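Local coordinates for protein glycerol Dehydrogenase (Unidentified, PDB 5XN8) that probably catalyses the NAD-dependent oxidation of glycerol to dihydroxyacetone and holds a zinc ion in its metal site, at residues A[167-172]-A[235-240]; A[173-178]-A[201-206]; A[179-184]-A[249-254]; A[188-193]-A[243-248]. All coordinates share one frame; numbering follows the deposited sequence.

Beyond the parallel sheet of the N-terminal half, the chain enters helix 162-185, whose successive turns supply the first segments of contacts 1, 2 and 3; the loop after it supplies that of contact 4. The first closure is contact 2, when helix 197-223 packs back on 173-178. Helix 228-247 then closes contact 1 through 235-240 and contact 4 through 243-248, and the chain leading into helix 252-260 closes contact 3. Contact 2 therefore nests within contact 1, and contact 4 within contact 3, while every other pairing crosses. This interlocking shows how one long helix can organise an all-helical region: contacts 1 and 3 bring D171 and H254 to a shared zinc ion.

Contact 1: A[167-172]-A[235-240]; sequences SGMGDA and EANTYL. With ZN (zinc ion), chain E.
N237 lays its carboxamide against the backbone of G168 and M169, with ND2 of N237 3.4 Å from C of G168. Because G168 has no side chain, the flat amide can settle directly on the main chain. CG of N237 stands anti to its own carbonyl carbon (chi1 -75°), carrying the amide toward the opposing helix. OD1 of N237 touches CB of A172 at 3.7 Å, and CG of M169 lies equally close to the same oxygen. Water 1 lies between the segments and donates to G168 O at 2.9 Å, its very short approach to N237 O being doubtful. ND2 of N237 is held by the carbonyl of A118. Nearby, D171 binds the zinc ion through OD1 at 2.1 Å, one of three protein ligands with H254 and H271, consistent with the catalytic metal site of iron-containing alcohol dehydrogenases; the amide of D121 grips its other oxygen, a second-shell restraint. Helix 162-185 thus forms one wall of that site. The axes of the two segments approach to 8.9 Å at 50°. Helix 197-223 lies against both, through L210 on M169, C206 on A172 and L202 on L240, whereas E235 reaches main-chain amides of E197 and A198 of a second subunit.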
loop_
_atom_site.group_PDB
_atom_site.type_symbol
_atom_site.label_atom_id
_atom_site.label_comp_id
_atom_site.label_asym_id
_atom_site.label_seq_id
_atom_site.Cartn_x
_atom_site.Cartn_y
_atom_site.Cartn_z
ATOM N N SER A 167 36.190 1.767 -6.361
ATOM C CA SER A 167 36.754 1.303 -5.087
ATOM C C SER A 167 36.281 2.168 -3.928
ATOM O O SER A 167 36.035 1.661 -2.833
ATOM C CB SER A 167 38.279 1.271 -5.134
ATOM O OG SER A 167 38.792 0.570 -4.014
ATOM N N GLY A 168 36.134 3.473 -4.176
ATOM C CA GLY A 168 35.562 4.394 -3.194
ATOM C C GLY A 168 34.137 4.075 -2.804
ATOM O O GLY A 168 33.765 4.241 -1.637
ATOM N N MET A 169 33.330 3.641 -3.772
ATOM C CA MET A 169 31.955 3.198 -3.498
ATOM C C MET A 169 31.908 1.871 -2.735
ATOM O O MET A 169 30.986 1.629 -1.955
ATOM C CB MET A 169 31.151 3.109 -4.795
ATOM C CG MET A 169 30.875 4.460 -5.427
ATOM S SD MET A 169 29.744 4.361 -6.835
ATOM C CE MET A 169 30.803 3.556 -8.040
ATOM N N GLY A 170 32.902 1.021 -2.960
ATOM C CA GLY A 170 33.063 -0.220 -2.205
ATOM C C GLY A 170 33.398 0.012 -0.749
ATOM O O GLY A 170 32.926 -0.716 0.112
ATOM N N ASP A 171 34.228 1.020 -0.480
ATOM C CA ASP A 171 34.594 1.414 0.889
ATOM C C ASP A 171 33.407 2.047 1.604
ATOM O O ASP A 171 33.219 1.861 2.813
ATOM C CB ASP A 171 35.778 2.399 0.838
ATOM C CG ASP A 171 36.473 2.597 2.183
ATOM O OD1 ASP A 171 36.538 1.678 3.022
ATOM O OD2 ASP A 171 37.010 3.702 2.391
ATOM N N ALA A 172 32.606 2.783 0.844
ATOM C CA ALA A 172 31.453 3.511 1.367
ATOM C C ALA A 172 30.242 2.616 1.619
ATOM O O ALA A 172 29.482 2.855 2.565
ATOM C CB ALA A 172 31.086 4.639 0.412
ATOM N N GLU A 235 30.505 12.999 -2.368
ATOM C CA GLU A 235 30.137 13.372 -0.998
ATOM C C GLU A 235 29.864 12.130 -0.153
ATOM O O GLU A 235 30.299 12.055 0.999
ATOM C CB GLU A 235 28.906 14.275 -0.994
ATOM C CG GLU A 235 28.625 14.914 0.364
ATOM C CD GLU A 235 27.240 15.513 0.490
ATOM O OE1 GLU A 235 26.638 15.843 -0.547
ATOM O OE2 GLU A 235 26.752 15.656 1.645
ATOM N N ALA A 236 29.124 11.181 -0.726
ATOM C CA ALA A 236 28.899 9.881 -0.095
ATOM C C ALA A 236 30.218 9.197 0.259
ATOM O O ALA A 236 30.418 8.776 1.401
ATOM C CB ALA A 236 28.066 8.984 -1.003
ATOM N N ASN A 237 31.112 9.118 -0.726
ATOM C CA ASN A 237 32.424 8.471 -0.581
ATOM C C ASN A 237 33.358 9.144 0.414
ATOM O O ASN A 237 34.226 8.471 0.988
ATOM C CB ASN A 237 33.151 8.396 -1.944
ATOM C CG ASN A 237 32.590 7.330 -2.866
ATOM O OD1 ASN A 237 31.559 6.708 -2.582
ATOM N ND2 ASN A 237 33.284 7.102 -3.981
ATOM N N THR A 238 33.202 10.458 0.611
ATOM C CA THR A 238 34.140 11.234 1.416
ATOM C C THR A 238 33.556 11.734 2.736
ATOM O O THR A 238 34.074 11.388 3.798
ATOM C CB THR A 238 34.693 12.423 0.614
ATOM O OG1 THR A 238 34.949 12.007 -0.732
ATOM C CG2 THR A 238 35.998 12.935 1.247
ATOM N N TYR A 239 32.509 12.555 2.685
ATOM C CA TYR A 239 31.950 13.128 3.914
ATOM C C TYR A 239 31.010 12.155 4.629
ATOM O O TYR A 239 31.148 11.954 5.834
ATOM C CB TYR A 239 31.256 14.485 3.654
ATOM C CG TYR A 239 30.996 15.238 4.942
ATOM C CD1 TYR A 239 29.858 14.987 5.698
ATOM C CD2 TYR A 239 31.914 16.158 5.434
ATOM C CE1 TYR A 239 29.626 15.662 6.901
ATOM C CE2 TYR A 239 31.699 16.826 6.632
ATOM C CZ TYR A 239 30.560 16.581 7.363
ATOM O OH TYR A 239 30.364 17.252 8.545
ATOM N N LEU A 240 30.067 11.554 3.905
ATOM C CA LEU A 240 29.061 10.687 4.534
ATOM C C LEU A 240 29.674 9.401 5.085
ATOM O O LEU A 240 29.289 8.937 6.170
ATOM C CB LEU A 240 27.932 10.329 3.556
ATOM C CG LEU A 240 27.169 11.456 2.853
ATOM C CD1 LEU A 240 25.982 10.898 2.084
ATOM C CD2 LEU A 240 26.690 12.492 3.871
HETATM ZN ZN ZN E . 37.895 1.805 4.597
HETATM O O HOH W 1 35.047 6.276 0.025
HETATM O O HOH W 2 39.181 1.941 6.303
#

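Contact 2: A[173-178]-A[201-206]; sequences LSTWFE and SLARLC
A203 brings helices 162-185 and 197-223 together, its CA lying 4.7 Å from CA of W176. The small methyl group of A203 points into the opposing helix and meets CG2 of T175 at 4.1 Å, while its carbonyl oxygen abuts CB of W176. With only an alanine at this point, the segment axes close to 7.6 Å, running at 139° to each other, antiparallel in sense but well inclined.

One residue on, R204 lies along the indole of W176, the residue with the largest share of the buried surface. Its CG is anti to the backbone N (chi1 -179°) and the chain bends at chi2, which lays the aliphatic part across the indole: CD sits 3.5 Å from the centroid of the six-membered ring of W176, squarely over the face in a CH-pi contact, and CB lies by CE3. The guanidinium then stands above the five-membered ring, off its centre, with CZ of R204 4.5 Å from its centroid and the two planes 65° apart. NH1 of R204 and NE1 of W176 are both donors and merely adjoin.

Two residues further, C206 ends the series with SG 4.4 Å from CB of T175. The hydroxyl of T175 is engaged by S241 OG and the carbonyl of A172.

The grip is thus dispersive, supplemented by a tilted cation-pi interaction. R204 also forms a salt bridge to D208 on its own helix, so its charge is probably balanced there, and the indole would serve mainly as an apolar and polarisable surface for the arginine chain.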
loop_
_atom_site.group_PDB
_atom_site.type_symbol
_atom_site.label_atom_id
_atom_site.label_comp_id
_atom_site.label_asym_id
_atom_site.label_seq_id
_atom_site.Cartn_x
_atom_site.Cartn_y
_atom_site.Cartn_z
ATOM N N LEU A 173 30.063 1.602 0.773
ATOM C CA LEU A 173 29.004 0.585 0.921
ATOM C C LEU A 173 29.023 -0.124 2.276
ATOM O O LEU A 173 27.979 -0.519 2.783
ATOM C CB LEU A 173 29.134 -0.460 -0.209
ATOM C CG LEU A 173 28.218 -1.692 -0.254
ATOM C CD1 LEU A 173 26.945 -1.438 -1.036
ATOM C CD2 LEU A 173 28.959 -2.872 -0.851
ATOM N N SER A 174 30.202 -0.282 2.862
ATOM C CA SER A 174 30.341 -0.894 4.188
ATOM C C SER A 174 29.885 -0.033 5.358
ATOM O O SER A 174 29.747 -0.539 6.467
ATOM C CB SER A 174 31.806 -1.201 4.449
ATOM O OG SER A 174 32.507 0.002 4.738
ATOM N N THR A 175 29.707 1.264 5.141
ATOM C CA THR A 175 29.585 2.209 6.256
ATOM C C THR A 175 28.309 2.020 7.041
ATOM O O THR A 175 28.358 1.928 8.269
ATOM C CB THR A 175 29.716 3.661 5.755
ATOM O OG1 THR A 175 30.971 3.798 5.089
ATOM C CG2 THR A 175 29.657 4.642 6.899
ATOM N N TRP A 176 27.181 1.950 6.343
ATOM C CA TRP A 176 25.870 1.693 6.992
ATOM C C TRP A 176 25.843 0.387 7.782
ATOM O O TRP A 176 25.293 0.345 8.882
ATOM C CB TRP A 176 24.744 1.676 5.954
ATOM C CG TRP A 176 23.467 1.090 6.471
ATOM C CD1 TRP A 176 22.837 -0.004 5.995
ATOM C CD2 TRP A 176 22.694 1.550 7.586
ATOM N NE1 TRP A 176 21.707 -0.255 6.728
ATOM C CE2 TRP A 176 21.598 0.680 7.717
ATOM C CE3 TRP A 176 22.826 2.615 8.491
ATOM C CZ2 TRP A 176 20.627 0.837 8.712
ATOM C CZ3 TRP A 176 21.860 2.775 9.481
ATOM C CH2 TRP A 176 20.771 1.889 9.584
ATOM N N PHE A 177 26.423 -0.676 7.227
ATOM C CA PHE A 177 26.297 -1.995 7.842
ATOM C C PHE A 177 27.141 -2.146 9.103
ATOM O O PHE A 177 26.701 -2.778 10.079
ATOM C CB PHE A 177 26.630 -3.087 6.839
ATOM C CG PHE A 177 25.662 -3.145 5.700
ATOM C CD1 PHE A 177 24.403 -3.703 5.881
ATOM C CD2 PHE A 177 25.978 -2.587 4.478
ATOM C CE1 PHE A 177 23.496 -3.734 4.841
ATOM C CE2 PHE A 177 25.059 -2.609 3.437
ATOM C CZ PHE A 177 23.815 -3.196 3.612
ATOM N N GLU A 178 28.334 -1.555 9.080
ATOM C CA GLU A 178 29.223 -1.523 10.238
ATOM C C GLU A 178 28.797 -0.492 11.276
ATOM O O GLU A 178 28.938 -0.716 12.491
ATOM C CB GLU A 178 30.653 -1.214 9.791
ATOM C CG GLU A 178 31.251 -2.274 8.870
ATOM C CD GLU A 178 32.672 -1.955 8.478
ATOM O OE1 GLU A 178 32.886 -1.076 7.632
ATOM O OE2 GLU A 178 33.579 -2.610 9.004
ATOM N N SER A 201 22.556 8.381 10.865
ATOM C CA SER A 201 21.713 8.842 9.756
ATOM C C SER A 201 22.537 9.092 8.492
ATOM O O SER A 201 22.097 8.764 7.397
ATOM C CB SER A 201 20.974 10.120 10.137
ATOM O OG SER A 201 21.861 11.216 10.077
ATOM N N LEU A 202 23.718 9.688 8.653
ATOM C CA LEU A 202 24.633 9.945 7.526
ATOM C C LEU A 202 25.246 8.657 6.987
ATOM O O LEU A 202 25.469 8.529 5.782
ATOM C CB LEU A 202 25.741 10.923 7.928
ATOM C CG LEU A 202 25.351 12.380 8.175
ATOM C CD1 LEU A 202 26.538 13.113 8.783
ATOM C CD2 LEU A 202 24.873 13.104 6.929
ATOM N N ALA A 203 25.505 7.707 7.880
ATOM C CA ALA A 203 25.858 6.337 7.490
ATOM C C ALA A 203 24.813 5.707 6.573
ATOM O O ALA A 203 25.170 5.080 5.579
ATOM C CB ALA A 203 26.055 5.467 8.720
ATOM N N ARG A 204 23.534 5.880 6.905
ATOM C CA ARG A 204 22.423 5.341 6.119
ATOM C C ARG A 204 22.252 6.092 4.812
ATOM O O ARG A 204 22.005 5.482 3.774
ATOM C CB ARG A 204 21.101 5.391 6.918
ATOM C CG ARG A 204 19.873 4.831 6.197
ATOM C CD ARG A 204 19.898 3.305 6.067
ATOM N NE ARG A 204 19.187 2.841 4.867
ATOM C CZ ARG A 204 18.631 1.643 4.692
ATOM N NH1 ARG A 204 18.670 0.701 5.636
ATOM N NH2 ARG A 204 18.011 1.375 3.548
ATOM N N LEU A 205 22.366 7.414 4.868
ATOM C CA LEU A 205 22.313 8.235 3.663
ATOM C C LEU A 205 23.409 7.852 2.673
ATOM O O LEU A 205 23.184 7.841 1.465
ATOM C CB LEU A 205 22.428 9.720 4.017
ATOM C CG LEU A 205 22.279 10.693 2.846
ATOM C CD1 LEU A 205 20.871 10.645 2.270
ATOM C CD2 LEU A 205 22.648 12.094 3.289
ATOM N N CYS A 206 24.598 7.566 3.180
ATOM C CA CYS A 206 25.693 7.044 2.350
ATOM C C CYS A 206 25.224 5.868 1.490
ATOM O O CYS A 206 25.373 5.881 0.258
ATOM C CB CYS A 206 26.849 6.606 3.246
ATOM S SG CYS A 206 28.310 6.070 2.377
#

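Contact 3: A[179-184]-A[249-254]; sequences AKACYD and GLAAAH. With ZN (zinc ion), chain E.
C182 points its sulfur into the bend between helices 228-247 and 252-260, where SG lies 3.0 Å from O of L250. The sulfur is anti to its own carbonyl carbon (chi1 -68°), an orientation that also brings it against C of G249. SG of C182 lies 4.1 Å from CB of A251 as well. The carbonyl of L250 is meanwhile hydrogen-bonded by N338, so the sulfur sits beside an oxygen that already has a polar partner. G249 follows the end of a helix with positive phi (139°), a conformation suited to glycine, and its lack of a side chain makes room for the sulfur.

One helical position back, A181 and A251 meet methyl to methyl, their CB atoms 4.2 Å apart. A251 is the N-cap residue of helix 252-260, and its amide is held by E178, one turn before C182 on the long helix. The second oxygen of that carboxylate takes ND1 of H254. Here the second shell orients the first: with ND1 occupied, NE2 of the imidazole is directed at the zinc ion, 2.2 Å away. Within the same segment CD2 of L250 lies 3.6 Å above one face of the H254 ring, offset toward its rim.

The contact therefore ties the last turns of helix 162-185 to the start of helix 252-260. Helix 271-285 packs on the latter through T279, Q282 and L285, A203 of helix 197-223 touches A179, and R232 of a second subunit packs on Y183.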
loop_
_atom_site.group_PDB
_atom_site.type_symbol
_atom_site.label_atom_id
_atom_site.label_comp_id
_atom_site.label_asym_id
_atom_site.label_seq_id
_atom_site.Cartn_x
_atom_site.Cartn_y
_atom_site.Cartn_z
ATOM N N ALA A 179 28.317 0.660 10.814
ATOM C CA ALA A 179 27.782 1.679 11.721
ATOM C C ALA A 179 26.610 1.085 12.482
ATOM O O ALA A 179 26.618 1.066 13.713
ATOM C CB ALA A 179 27.349 2.907 10.950
ATOM N N LYS A 180 25.633 0.556 11.736
ATOM C CA LYS A 180 24.404 -0.036 12.310
ATOM C C LYS A 180 24.683 -1.216 13.246
ATOM O O LYS A 180 23.965 -1.414 14.221
ATOM C CB LYS A 180 23.437 -0.446 11.189
ATOM C CG LYS A 180 22.080 -0.982 11.622
ATOM C CD LYS A 180 21.356 -0.025 12.556
ATOM C CE LYS A 180 19.874 -0.340 12.655
ATOM N NZ LYS A 180 19.595 -1.544 13.494
ATOM N N ALA A 181 25.733 -1.982 12.953
ATOM C CA ALA A 181 26.174 -3.092 13.808
ATOM C C ALA A 181 26.809 -2.614 15.109
ATOM O O ALA A 181 26.652 -3.256 16.150
ATOM C CB ALA A 181 27.145 -3.984 13.057
ATOM N N CYS A 182 27.554 -1.509 15.045
ATOM C CA CYS A 182 28.077 -0.855 16.255
ATOM C C CYS A 182 26.965 -0.201 17.075
ATOM O O CYS A 182 26.994 -0.231 18.304
ATOM C CB CYS A 182 29.161 0.169 15.899
ATOM S SG CYS A 182 30.677 -0.598 15.269
ATOM N N TYR A 183 25.989 0.390 16.396
ATOM C CA TYR A 183 24.828 0.999 17.064
ATOM C C TYR A 183 24.025 -0.052 17.830
ATOM O O TYR A 183 23.719 0.143 19.013
ATOM C CB TYR A 183 23.946 1.709 16.034
ATOM C CG TYR A 183 22.760 2.455 16.595
ATOM C CD1 TYR A 183 22.929 3.626 17.326
ATOM C CD2 TYR A 183 21.460 2.005 16.369
ATOM C CE1 TYR A 183 21.833 4.324 17.836
ATOM C CE2 TYR A 183 20.357 2.689 16.861
ATOM C CZ TYR A 183 20.545 3.845 17.589
ATOM O OH TYR A 183 19.449 4.515 18.081
ATOM N N ASP A 184 23.711 -1.168 17.171
ATOM C CA ASP A 184 23.021 -2.289 17.822
ATOM C C ASP A 184 23.848 -2.908 18.947
ATOM O O ASP A 184 23.305 -3.292 19.979
ATOM C CB ASP A 184 22.649 -3.387 16.814
ATOM C CG ASP A 184 21.625 -2.933 15.786
ATOM O OD1 ASP A 184 20.844 -1.986 16.065
ATOM O OD2 ASP A 184 21.604 -3.535 14.688
ATOM N N GLY A 249 30.993 3.898 13.678
ATOM C CA GLY A 249 31.874 2.747 13.968
ATOM C C GLY A 249 32.192 1.810 12.795
ATOM O O GLY A 249 31.400 1.704 11.842
ATOM N N LEU A 250 33.354 1.141 12.895
ATOM C CA LEU A 250 33.742 0.013 12.047
ATOM C C LEU A 250 33.391 -1.308 12.735
ATOM O O LEU A 250 33.283 -1.368 13.957
ATOM C CB LEU A 250 35.260 -0.005 11.812
ATOM C CG LEU A 250 35.926 1.218 11.196
ATOM C CD1 LEU A 250 37.438 1.114 11.348
ATOM C CD2 LEU A 250 35.553 1.341 9.732
ATOM N N ALA A 251 33.258 -2.374 11.952
ATOM C CA ALA A 251 32.869 -3.674 12.498
ATOM C C ALA A 251 33.448 -4.820 11.647
ATOM O O ALA A 251 34.653 -4.809 11.398
ATOM C CB ALA A 251 31.353 -3.754 12.680
ATOM N N ALA A 252 32.644 -5.784 11.191
ATOM C CA ALA A 252 33.178 -7.002 10.561
ATOM C C ALA A 252 33.895 -6.749 9.247
ATOM O O ALA A 252 35.018 -7.235 9.045
ATOM C CB ALA A 252 32.072 -8.011 10.334
ATOM N N ALA A 253 33.253 -5.993 8.358
ATOM C CA ALA A 253 33.757 -5.765 6.998
ATOM C C ALA A 253 35.225 -5.325 6.912
ATOM O O ALA A 253 35.985 -5.834 6.077
ATOM C CB ALA A 253 32.878 -4.762 6.272
ATOM N N HIS A 254 35.601 -4.384 7.765
ATOM C CA HIS A 254 36.974 -3.827 7.796
ATOM C C HIS A 254 37.966 -4.739 8.521
ATOM O O HIS A 254 39.145 -4.774 8.172
ATOM C CB HIS A 254 36.940 -2.424 8.409
ATOM C CG HIS A 254 36.800 -1.333 7.395
ATOM N ND1 HIS A 254 35.582 -0.894 6.911
ATOM C CD2 HIS A 254 37.734 -0.552 6.821
ATOM C CE1 HIS A 254 35.788 0.064 6.028
ATOM N NE2 HIS A 254 37.082 0.312 5.966
HETATM ZN ZN ZN E . 37.895 1.805 4.597
HETATM O O HOH W 2 39.181 1.941 6.303
#

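Contact 4: A[188-193]-A[243-248]; sequences TSMAGG and IGFESS
A Met-aromatic contact between M190 and F245 marks the place where the loop preceding helix 197-223 crosses the C-terminal part of helix 228-247 in this iron-containing alcohol dehydrogenase fold. The sulfur comes in obliquely: SD of M190 is 5.0 Å from the centroid of the F245 ring, 69° off its normal, and 3.7 Å from CE1 of F245. A bend at chi3 (61°) turns the methyl end of M190 toward the carboxylate of E246, whose oxygens are held by the amide of A126 and by N146. The same ring touches D121 and S125, probable glycerol and NAD-binding residues respectively, so the contact backs onto the presumed active site.

The backbone adds a hydrogen bond. N of A191 donates to O of E246 at 3.1 Å, with an N-H...O angle of 149°, giving this carbonyl near the helix end a partner from the loop. CB of S189 rests 3.4 Å from the same oxygen of E246. The loop is itself turned back by a bond from S189 N to G193 O, with G192 at positive phi. Beside it, the methyl CB of A191 lies 3.8 Å from OG of S247, a hydroxyl hydrogen-bonded with the amide of Q6.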
loop_
_atom_site.group_PDB
_atom_site.type_symbol
_atom_site.label_atom_id
_atom_site.label_comp_id
_atom_site.label_asym_id
_atom_site.label_seq_id
_atom_site.Cartn_x
_atom_site.Cartn_y
_atom_site.Cartn_z
ATOM N N THR A 188 31.770 1.289 21.101
ATOM C CA THR A 188 32.434 2.585 21.082
ATOM C C THR A 188 33.089 2.844 19.718
ATOM O O THR A 188 33.675 1.926 19.115
ATOM C CB THR A 188 33.550 2.630 22.157
ATOM O OG1 THR A 188 33.040 2.199 23.419
ATOM C CG2 THR A 188 34.163 4.023 22.263
ATOM N N SER A 189 32.996 4.090 19.246
ATOM C CA SER A 189 33.656 4.525 18.014
ATOM C C SER A 189 34.965 5.251 18.311
ATOM O O SER A 189 35.298 5.508 19.468
ATOM C CB SER A 189 32.721 5.441 17.219
ATOM O OG SER A 189 32.520 6.676 17.880
ATOM N N MET A 190 35.697 5.584 17.247
ATOM C CA MET A 190 36.950 6.353 17.344
ATOM C C MET A 190 36.753 7.746 17.919
ATOM O O MET A 190 37.669 8.293 18.531
ATOM C CB MET A 190 37.609 6.490 15.981
ATOM C CG MET A 190 38.179 5.189 15.429
ATOM S SD MET A 190 38.611 5.359 13.689
ATOM C CE MET A 190 39.855 6.659 13.818
ATOM N N ALA A 191 35.570 8.321 17.688
ATOM C CA ALA A 191 35.156 9.565 18.329
ATOM C C ALA A 191 35.189 9.470 19.856
ATOM O O ALA A 191 35.427 10.471 20.526
ATOM C CB ALA A 191 33.771 9.965 17.856
ATOM N N GLY A 192 34.932 8.278 20.390
ATOM C CA GLY A 192 35.199 7.951 21.796
ATOM C C GLY A 192 34.001 7.524 22.628
ATOM O O GLY A 192 34.170 7.163 23.793
ATOM N N GLY A 193 32.797 7.558 22.048
ATOM C CA GLY A 193 31.580 7.152 22.751
ATOM C C GLY A 193 30.612 6.376 21.878
ATOM O O GLY A 193 30.991 5.776 20.889
ATOM N N ILE A 243 32.362 10.508 8.197
ATOM C CA ILE A 243 31.674 10.744 9.485
ATOM C C ILE A 243 31.085 9.419 9.962
ATOM O O ILE A 243 31.143 9.100 11.145
ATOM C CB ILE A 243 30.542 11.806 9.375
ATOM C CG1 ILE A 243 31.066 13.186 8.953
ATOM C CG2 ILE A 243 29.768 11.925 10.687
ATOM C CD1 ILE A 243 32.046 13.834 9.898
ATOM N N GLY A 244 30.525 8.652 9.029
ATOM C CA GLY A 244 29.961 7.338 9.315
ATOM C C GLY A 244 30.874 6.354 10.017
ATOM O O GLY A 244 30.474 5.767 11.009
ATOM N N PHE A 245 32.102 6.170 9.536
ATOM C CA PHE A 245 32.992 5.156 10.133
ATOM C C PHE A 245 33.631 5.641 11.443
ATOM O O PHE A 245 33.747 4.869 12.404
ATOM C CB PHE A 245 34.025 4.626 9.109
ATOM C CG PHE A 245 35.374 5.313 9.143
ATOM C CD1 PHE A 245 36.339 4.935 10.068
ATOM C CD2 PHE A 245 35.690 6.309 8.223
ATOM C CE1 PHE A 245 37.583 5.555 10.095
ATOM C CE2 PHE A 245 36.925 6.936 8.248
ATOM C CZ PHE A 245 37.879 6.561 9.184
ATOM N N GLU A 246 34.030 6.912 11.478
ATOM C CA GLU A 246 34.778 7.455 12.611
ATOM C C GLU A 246 33.907 7.713 13.835
ATOM O O GLU A 246 34.350 7.477 14.964
ATOM C CB GLU A 246 35.497 8.745 12.205
ATOM C CG GLU A 246 36.461 9.275 13.259
ATOM C CD GLU A 246 37.246 10.473 12.774
ATOM O OE1 GLU A 246 36.616 11.487 12.381
ATOM O OE2 GLU A 246 38.497 10.400 12.786
ATOM N N SER A 247 32.689 8.219 13.609
ATOM C CA SER A 247 31.771 8.604 14.684
ATOM C C SER A 247 30.576 7.661 14.897
ATOM O O SER A 247 29.837 7.823 15.876
ATOM C CB SER A 247 31.265 10.030 14.442
ATOM O OG SER A 247 32.336 10.959 14.504
ATOM N N SER A 248 30.368 6.694 14.003
ATOM C CA SER A 248 29.358 5.648 14.225
ATOM C C SER A 248 30.032 4.302 14.514
ATOM O O SER A 248 29.676 3.643 15.487
ATOM C CB SER A 248 28.383 5.567 13.044
ATOM O OG SER A 248 27.044 5.407 13.488
#